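Local coordinates for DNA polymerase sliding clamp (Archaeoglobus fulgidus, PDB 1RWZ), which encircles DNA as a homotrimeric ring and serves as a moving platform that tethers DNA polymerase and other replication proteins to the template, at the interface of chains A and B. Residues are numbered along the deposited sequence; one frame, centred on the assembly and turned at random. Chains: chain A/B, DNA polymerase sliding clamp.

The interface of chains A and B. Residues chain A 144, 171-174; chain B 80, 103-106.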
loop_
_atom_site.group_PDB
_atom_site.type_symbol
_atom_site.label_atom_id
_atom_site.label_comp_id
_atom_site.label_asym_id
_atom_site.label_seq_id
_atom_site.Cartn_x
_atom_site.Cartn_y
_atom_site.Cartn_z
ATOM N N ALA A 144 11.004 15.076 -8.363
ATOM C CA ALA A 144 11.931 14.825 -9.463
ATOM C C ALA A 144 13.328 15.318 -9.083
ATOM O O ALA A 144 14.324 14.622 -9.292
ATOM C CB ALA A 144 11.450 15.531 -10.725
ATOM N N SER A 171 21.100 16.211 -14.474
ATOM C CA SER A 171 20.475 17.424 -13.972
ATOM C C SER A 171 19.006 17.425 -14.340
ATOM O O SER A 171 18.564 16.670 -15.211
ATOM C CB SER A 171 21.144 18.656 -14.574
ATOM O OG SER A 171 20.972 18.688 -15.981
ATOM N N ILE A 172 18.248 18.288 -13.681
ATOM C CA ILE A 172 16.829 18.370 -13.958
ATOM C C ILE A 172 16.361 19.808 -13.821
ATOM O O ILE A 172 16.799 20.538 -12.926
ATOM C CB ILE A 172 16.042 17.446 -13.007
ATOM C CG1 ILE A 172 14.608 17.286 -13.501
ATOM C CG2 ILE A 172 16.051 18.008 -11.590
ATOM C CD1 ILE A 172 13.907 16.086 -12.894
ATOM N N VAL A 173 15.494 20.222 -14.737
ATOM C CA VAL A 173 14.958 21.572 -14.719
ATOM C C VAL A 173 13.450 21.520 -14.892
ATOM O O VAL A 173 12.949 20.915 -15.841
ATOM C CB VAL A 173 15.534 22.437 -15.861
ATOM C CG1 VAL A 173 14.847 23.803 -15.881
ATOM C CG2 VAL A 173 17.039 22.602 -15.691
ATOM N N PHE A 174 12.743 22.129 -13.947
ATOM C CA PHE A 174 11.290 22.227 -13.984
ATOM C C PHE A 174 11.086 23.683 -14.375
ATOM O O PHE A 174 11.688 24.574 -13.776
ATOM C CB PHE A 174 10.692 21.973 -12.600
ATOM C CG PHE A 174 9.273 22.453 -12.455
ATOM C CD1 PHE A 174 8.209 21.682 -12.913
ATOM C CD2 PHE A 174 9.005 23.692 -11.880
ATOM C CE1 PHE A 174 6.895 22.141 -12.799
ATOM C CE2 PHE A 174 7.696 24.163 -11.763
ATOM C CZ PHE A 174 6.641 23.384 -12.224
ATOM N N SER B 80 9.411 9.075 -11.308
ATOM C CA SER B 80 8.797 10.389 -11.150
ATOM C C SER B 80 7.915 10.690 -12.360
ATOM O O SER B 80 7.257 11.729 -12.429
ATOM C CB SER B 80 9.874 11.471 -10.987
ATOM O OG SER B 80 10.677 11.583 -12.147
ATOM N N SER B 103 6.401 19.424 -17.147
ATOM C CA SER B 103 7.174 20.660 -17.249
ATOM C C SER B 103 8.625 20.409 -16.859
ATOM O O SER B 103 9.356 21.338 -16.529
ATOM C CB SER B 103 6.583 21.727 -16.323
ATOM O OG SER B 103 5.268 22.072 -16.715
ATOM N N VAL B 104 9.037 19.148 -16.924
ATOM C CA VAL B 104 10.388 18.761 -16.542
ATOM C C VAL B 104 11.276 18.274 -17.681
ATOM O O VAL B 104 10.815 17.606 -18.607
ATOM C CB VAL B 104 10.323 17.650 -15.473
ATOM C CG1 VAL B 104 11.704 17.067 -15.218
ATOM C CG2 VAL B 104 9.728 18.214 -14.190
ATOM N N GLU B 105 12.555 18.632 -17.605
ATOM C CA GLU B 105 13.540 18.179 -18.575
ATOM C C GLU B 105 14.720 17.621 -17.791
ATOM O O GLU B 105 15.382 18.348 -17.046
ATOM C CB GLU B 105 14.025 19.309 -19.481
ATOM C CG GLU B 105 15.099 18.844 -20.466
ATOM C CD GLU B 105 15.554 19.931 -21.418
ATOM O OE1 GLU B 105 14.712 20.453 -22.175
ATOM O OE2 GLU B 105 16.758 20.265 -21.412
ATOM N N TYR B 106 14.954 16.323 -17.952
ATOM C CA TYR B 106 16.047 15.619 -17.292
ATOM C C TYR B 106 17.153 15.421 -18.323
ATOM O O TYR B 106 16.879 15.100 -19.480
ATOM C CB TYR B 106 15.545 14.260 -16.784
ATOM C CG TYR B 106 16.616 13.315 -16.274
ATOM C CD1 TYR B 106 17.329 13.594 -15.109
ATOM C CD2 TYR B 106 16.903 12.125 -16.954
ATOM C CE1 TYR B 106 18.301 12.713 -14.627
ATOM C CE2 TYR B 106 17.874 11.237 -16.480
ATOM C CZ TYR B 106 18.567 11.537 -15.316
ATOM O OH TYR B 106 19.511 10.659 -14.832
HETATM O O HOH W 1 11.960 22.254 -18.231
HETATM O O HOH W 2 18.084 19.026 -17.133
#
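The ring of A:Phe174 meets B:Val104 at its edge, with the CG2 methyl lying in the ring plane 4.0 Å from CD1. The CB methylene of B:Ser103 instead approaches from one face, over the CD1-CE1 rim, 3.6 Å from CE1. At the second aromatic group, B:Tyr106, the carbonyl O of A:Ser171 sits above the ring plane, obliquely outward from CD1 at 3.3 Å. Both rings flank a subunit junction of the PCNA toroid, where strand 170-176 of one protomer runs antiparallel to strand 104-109 of the next and carries a beta-sheet across the boundary. This junction illustrates how a toroid of separate subunits can be closed by edge-to-edge strand pairing, with side chains packing beside the shared backbone.

A:Val173 and B:Glu105 form the central pair. The amide N of A:Val173 donates to the carbonyl O of B:Glu105 at 3.0 Å, and the amide N of B:Glu105 returns a 2.9 Å bond to the carbonyl O of A:Val173. On the sheet face turned toward helix 135-146, A:Ile172 and B:Val104 cross obliquely. A:Ile172 places CG1 anti to the backbone N (chi1 -167°), and its extended second torsion (162°) carries the CD1 methyl onto B:Val104 CG1 at 3.3 Å, a tight fit to which A:Ile172 CG1 also contributes. B:Val104 likewise holds CG1 anti to its backbone N (chi1 171°), which directs this methyl at the isoleucine while CG2 faces the phenylalanine; one valine thus serves two neighbours.

Water bridges extend the polar contact on the B:Glu105 side-chain face, toward either end of the strand pair. One water joins the carbonyl O atoms of A:Val173 and B:Ser103, so the A:Val173 O has a water beside it in addition to the amide of B:Glu105. Another lies 2.8 Å from the carbonyl O of B:Glu105 and connects it to the hydroxyl OG of A:Ser171. Beyond the opposite face, A:Ala144 makes a loose approach to B:Ser80, CA to CB 4.2 Å.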